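Long-range contacts in FOKI restriction endonuclease (Planomicrobium okeanokoites, PDB 2FOK), which cuts double-stranded DNA as a type IIS restriction endonuclease, pairing a recognition region with a separate, metal-dependent cleavage domain: residues Gly172-Lys177 with Gly243-Ile248; Lys69-Thr74 with Ala86-Thr91. All coordinates share one frame; numbering follows the deposited sequence.

Contact 1: residues Gly172-Lys177 with Gly243-Ile248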
# COMPACT_ATOMS: atom_id res chain seq x y z
N GLY A 172 23.64 3.69 -2.84
CA GLY A 172 24.29 2.48 -2.35
C GLY A 172 23.67 1.96 -1.08
O GLY A 172 24.20 1.04 -0.46
N GLN A 173 22.55 2.56 -0.68
CA GLN A 173 21.83 2.16 0.53
C GLN A 173 21.39 0.70 0.46
O GLN A 173 21.20 0.15 -0.63
CB GLN A 173 20.58 3.05 0.74
CG GLN A 173 20.81 4.56 0.64
CD GLN A 173 20.48 5.11 -0.74
OE1 GLN A 173 20.69 4.45 -1.74
NE2 GLN A 173 19.96 6.33 -0.78
N HIS A 174 21.24 0.08 1.63
CA HIS A 174 20.78 -1.31 1.73
C HIS A 174 19.43 -1.22 2.44
O HIS A 174 19.38 -1.01 3.66
CB HIS A 174 21.74 -2.13 2.57
CG HIS A 174 21.42 -3.59 2.60
ND1 HIS A 174 20.57 -4.18 1.70
CD2 HIS A 174 21.87 -4.58 3.41
CE1 HIS A 174 20.49 -5.48 1.95
NE2 HIS A 174 21.27 -5.75 2.98
N LEU A 175 18.34 -1.38 1.71
CA LEU A 175 17.03 -1.25 2.34
C LEU A 175 16.07 -2.43 2.23
O LEU A 175 16.13 -3.24 1.29
CB LEU A 175 16.35 0.02 1.81
CG LEU A 175 17.25 1.24 1.58
CD1 LEU A 175 16.46 2.33 0.87
CD2 LEU A 175 17.77 1.76 2.93
N THR A 176 15.17 -2.51 3.22
CA THR A 176 14.15 -3.54 3.29
C THR A 176 12.95 -3.02 2.52
O THR A 176 12.88 -1.83 2.19
CB THR A 176 13.69 -3.82 4.75
OG1 THR A 176 13.24 -2.60 5.36
CG2 THR A 176 14.83 -4.39 5.57
N LYS A 177 12.01 -3.92 2.23
CA LYS A 177 10.79 -3.61 1.50
C LYS A 177 9.99 -2.52 2.22
O LYS A 177 9.24 -1.77 1.59
CB LYS A 177 9.94 -4.86 1.38
CG LYS A 177 9.63 -5.51 2.73
CD LYS A 177 8.61 -6.62 2.59
CE LYS A 177 9.08 -7.90 3.29
NZ LYS A 177 7.96 -8.85 3.55
N GLY A 243 19.45 -9.26 -0.78
CA GLY A 243 20.23 -9.91 0.25
C GLY A 243 19.69 -9.49 1.60
O GLY A 243 19.29 -8.34 1.78
N LYS A 244 19.66 -10.42 2.55
CA LYS A 244 19.13 -10.13 3.87
C LYS A 244 19.88 -9.02 4.60
O LYS A 244 21.10 -8.91 4.51
CB LYS A 244 19.12 -11.38 4.73
CG LYS A 244 20.46 -11.73 5.35
CD LYS A 244 20.76 -13.20 5.20
CE LYS A 244 20.36 -13.96 6.44
NZ LYS A 244 21.12 -13.48 7.63
N LYS A 245 19.13 -8.20 5.32
CA LYS A 245 19.67 -7.12 6.11
C LYS A 245 19.61 -7.63 7.55
O LYS A 245 18.68 -8.35 7.91
CB LYS A 245 18.81 -5.87 5.93
CG LYS A 245 19.28 -4.64 6.66
CD LYS A 245 18.99 -3.40 5.82
CE LYS A 245 18.64 -2.19 6.69
NZ LYS A 245 19.70 -1.13 6.68
N GLU A 246 20.60 -7.28 8.37
CA GLU A 246 20.63 -7.74 9.75
C GLU A 246 20.42 -6.62 10.75
O GLU A 246 20.72 -5.46 10.47
CB GLU A 246 21.94 -8.45 10.04
CG GLU A 246 22.21 -9.62 9.12
CD GLU A 246 22.33 -10.92 9.86
OE1 GLU A 246 23.10 -10.98 10.85
OE2 GLU A 246 21.66 -11.90 9.47
N PHE A 247 19.91 -6.97 11.93
CA PHE A 247 19.65 -5.99 12.98
C PHE A 247 19.95 -6.53 14.37
O PHE A 247 19.94 -7.74 14.60
CB PHE A 247 18.18 -5.56 12.93
CG PHE A 247 17.73 -5.06 11.58
CD1 PHE A 247 17.24 -5.95 10.63
CD2 PHE A 247 17.76 -3.70 11.28
CE1 PHE A 247 16.78 -5.48 9.41
CE2 PHE A 247 17.30 -3.23 10.06
CZ PHE A 247 16.81 -4.12 9.13
N ILE A 248 20.22 -5.62 15.30
CA ILE A 248 20.47 -5.98 16.69
C ILE A 248 19.24 -5.51 17.45
O ILE A 248 19.12 -4.33 17.77
CB ILE A 248 21.71 -5.24 17.27
CG1 ILE A 248 23.00 -5.88 16.75
CG2 ILE A 248 21.67 -5.27 18.81
CD1 ILE A 248 23.45 -7.12 17.52
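The Lys245 chain runs counter to the side chain of His174 and passes over its ring. Lys245 CD sits 4.1 Å from the centroid of the imidazole, 20° off the ring normal, a CH-pi contact over one face. Bends at chi2, chi3 and chi4 then carry the ammonium to the backbone, where Lys245 NZ donates to His174 O at 3.0 Å, nearly along the C=O axis. Lysine suits both tasks, with methylenes for the ring and a charge for the carbonyl. At the ring's edge, in its plane, His174 CE1 comes 3.1 Å from Gly243 O and His174 NE2 3.5 Å from Lys244 O, close contacts and not hydrogen bonds. His174 CG stands anti to the backbone N (chi1 -174°), which carries the ring over to Gly243-Lys245, and His174 ND1, bonded to Phe265 O, fixes its rotation. Further along, Thr176 CG2 meets the edge of the Phe247 ring, 4.1 Å from Phe247 CZ. The Thr176 hydroxyl turns to Glu197 and, weakly, to Asp179 N as N-cap of helix 177-181. Both segments lie in recognition subdomain 2: strands 175-176 and 240-248 flank 258-267 in a three-stranded antiparallel sheet, while Phe247 packs on helix 197-205.

Contact 2: residues Lys69-Thr74 with Ala86-Thr91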
# COMPACT_ATOMS: atom_id res chain seq x y z
N LYS A 69 -12.82 -10.11 -19.76
CA LYS A 69 -13.49 -11.36 -19.42
C LYS A 69 -12.88 -12.57 -20.12
O LYS A 69 -12.50 -13.54 -19.46
CB LYS A 69 -14.98 -11.26 -19.75
CG LYS A 69 -15.76 -12.48 -19.30
CD LYS A 69 -17.19 -12.15 -18.94
CE LYS A 69 -17.88 -13.36 -18.34
NZ LYS A 69 -16.94 -14.51 -18.09
N GLU A 70 -12.79 -12.53 -21.44
CA GLU A 70 -12.23 -13.64 -22.20
C GLU A 70 -10.88 -14.12 -21.64
O GLU A 70 -10.58 -15.31 -21.66
CB GLU A 70 -12.07 -13.24 -23.68
CG GLU A 70 -13.35 -13.24 -24.49
CD GLU A 70 -13.34 -12.20 -25.60
OE1 GLU A 70 -12.25 -11.68 -25.93
OE2 GLU A 70 -14.42 -11.89 -26.15
N LEU A 71 -10.07 -13.19 -21.15
CA LEU A 71 -8.76 -13.50 -20.59
C LEU A 71 -8.78 -13.97 -19.13
O LEU A 71 -8.13 -14.94 -18.77
CB LEU A 71 -7.85 -12.27 -20.67
CG LEU A 71 -7.17 -11.94 -22.00
CD1 LEU A 71 -6.89 -10.44 -22.10
CD2 LEU A 71 -5.88 -12.72 -22.10
N VAL A 72 -9.54 -13.27 -18.29
CA VAL A 72 -9.60 -13.59 -16.87
C VAL A 72 -10.72 -14.53 -16.42
O VAL A 72 -10.51 -15.38 -15.54
CB VAL A 72 -9.65 -12.28 -16.05
CG1 VAL A 72 -9.97 -12.56 -14.58
CG2 VAL A 72 -8.30 -11.57 -16.17
N GLY A 73 -11.89 -14.40 -17.02
CA GLY A 73 -13.00 -15.25 -16.65
C GLY A 73 -13.48 -14.98 -15.24
O GLY A 73 -13.21 -13.91 -14.69
N THR A 74 -14.17 -15.95 -14.66
CA THR A 74 -14.71 -15.84 -13.31
C THR A 74 -14.25 -17.01 -12.44
O THR A 74 -13.82 -18.04 -12.96
CB THR A 74 -16.25 -15.88 -13.35
OG1 THR A 74 -16.68 -17.05 -14.05
CG2 THR A 74 -16.80 -14.65 -14.05
N ALA A 86 -11.24 -19.25 -18.88
CA ALA A 86 -10.64 -18.36 -19.87
C ALA A 86 -9.27 -18.73 -20.42
O ALA A 86 -8.67 -19.74 -20.05
CB ALA A 86 -10.59 -16.97 -19.29
N ILE A 87 -8.78 -17.87 -21.31
CA ILE A 87 -7.48 -18.03 -21.97
C ILE A 87 -6.30 -18.05 -21.01
O ILE A 87 -5.56 -19.04 -20.95
CB ILE A 87 -7.23 -16.90 -23.00
CG1 ILE A 87 -8.37 -16.87 -24.02
CG2 ILE A 87 -5.89 -17.12 -23.68
CD1 ILE A 87 -8.31 -15.68 -24.95
N ILE A 88 -6.09 -16.98 -20.25
CA ILE A 88 -4.96 -16.96 -19.34
C ILE A 88 -5.02 -18.17 -18.41
O ILE A 88 -4.02 -18.85 -18.20
CB ILE A 88 -4.93 -15.65 -18.51
CG1 ILE A 88 -4.66 -14.46 -19.44
CG2 ILE A 88 -3.86 -15.75 -17.41
CD1 ILE A 88 -4.18 -13.20 -18.77
N GLN A 89 -6.21 -18.43 -17.87
CA GLN A 89 -6.41 -19.56 -16.98
C GLN A 89 -5.84 -20.83 -17.59
O GLN A 89 -5.09 -21.55 -16.95
CB GLN A 89 -7.90 -19.74 -16.69
CG GLN A 89 -8.43 -18.92 -15.52
CD GLN A 89 -9.91 -19.19 -15.23
OE1 GLN A 89 -10.37 -20.33 -15.29
NE2 GLN A 89 -10.65 -18.14 -14.93
N ALA A 90 -6.20 -21.09 -18.85
CA ALA A 90 -5.76 -22.30 -19.56
C ALA A 90 -4.33 -22.34 -20.10
O ALA A 90 -3.81 -23.43 -20.37
CB ALA A 90 -6.74 -22.61 -20.69
N THR A 91 -3.69 -21.19 -20.28
CA THR A 91 -2.32 -21.22 -20.81
C THR A 91 -1.29 -21.38 -19.71
O THR A 91 -0.11 -21.63 -19.97
CB THR A 91 -1.99 -19.96 -21.66
OG1 THR A 91 -1.17 -19.06 -20.91
CG2 THR A 91 -3.24 -19.25 -22.10
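Leu71 and Ile88 both set their first branch anti to the carbonyl carbon (chi1 -80° for Leu71 CG and -66° for Ile88 CG1), which brings their aliphatic ends together where the side chains cross obliquely. Leu71 CD2 lies 3.4 Å from Ile88 CG1, tighter than usual for two carbons. Gln89 has the same first torsion and is extended beyond CG, long enough to carry its amide to the end of helix 68-72. There Gln89 NE2 donates to Val72 O at 2.8 Å, tilted 29° from the carbonyl plane, while Gln89 OE1 accepts from Asp85 N, so both ends of the amide are used.

This is a meeting of helix ends in recognition subdomain 1, of the helix-turn-helix clan: the last turn of helix 68-72 offers carbonyls to the first turn of helix 87-91. Ile88 N bonds Leu71 O at 3.2 Å in the carbonyl plane, on a lone pair, and Ile87 N probably bonds Glu70 O. Ala86, at the N-cap position, is small enough to sit against the carbonyls at the helix end. Gly73 ends helix 68-72 with positive phi, a turn that glycine makes easily. With an alanine in place of Gln89, Val72 O would probably lose this donor and Asp85 N its acceptor. Leu71 also packs on Phe27 and Leu111, and Ile87 on Leu55 and Met59.

Contact 1 is a surface contact and contact 2 a buried one, with centres 39 Å apart and nearest atoms about 25 Å apart. They hold no element in common: contact 2 falls in recognition subdomain 1 and contact 1, later in the chain, in subdomain 2. Their chemistry follows their places. In contact 1 two edge strands are held apart by a third, and side chains reach between them, through a CH-pi contact, a hydrogen bond to a backbone carbonyl and a methyl-to-ring-edge contact. In contact 2 two short helices abut directly, so backbone donors and acceptors pair across the junction, a glutamine amide adds a further bond, and apolar side chains such as Leu71 and Ile88 pack beside them.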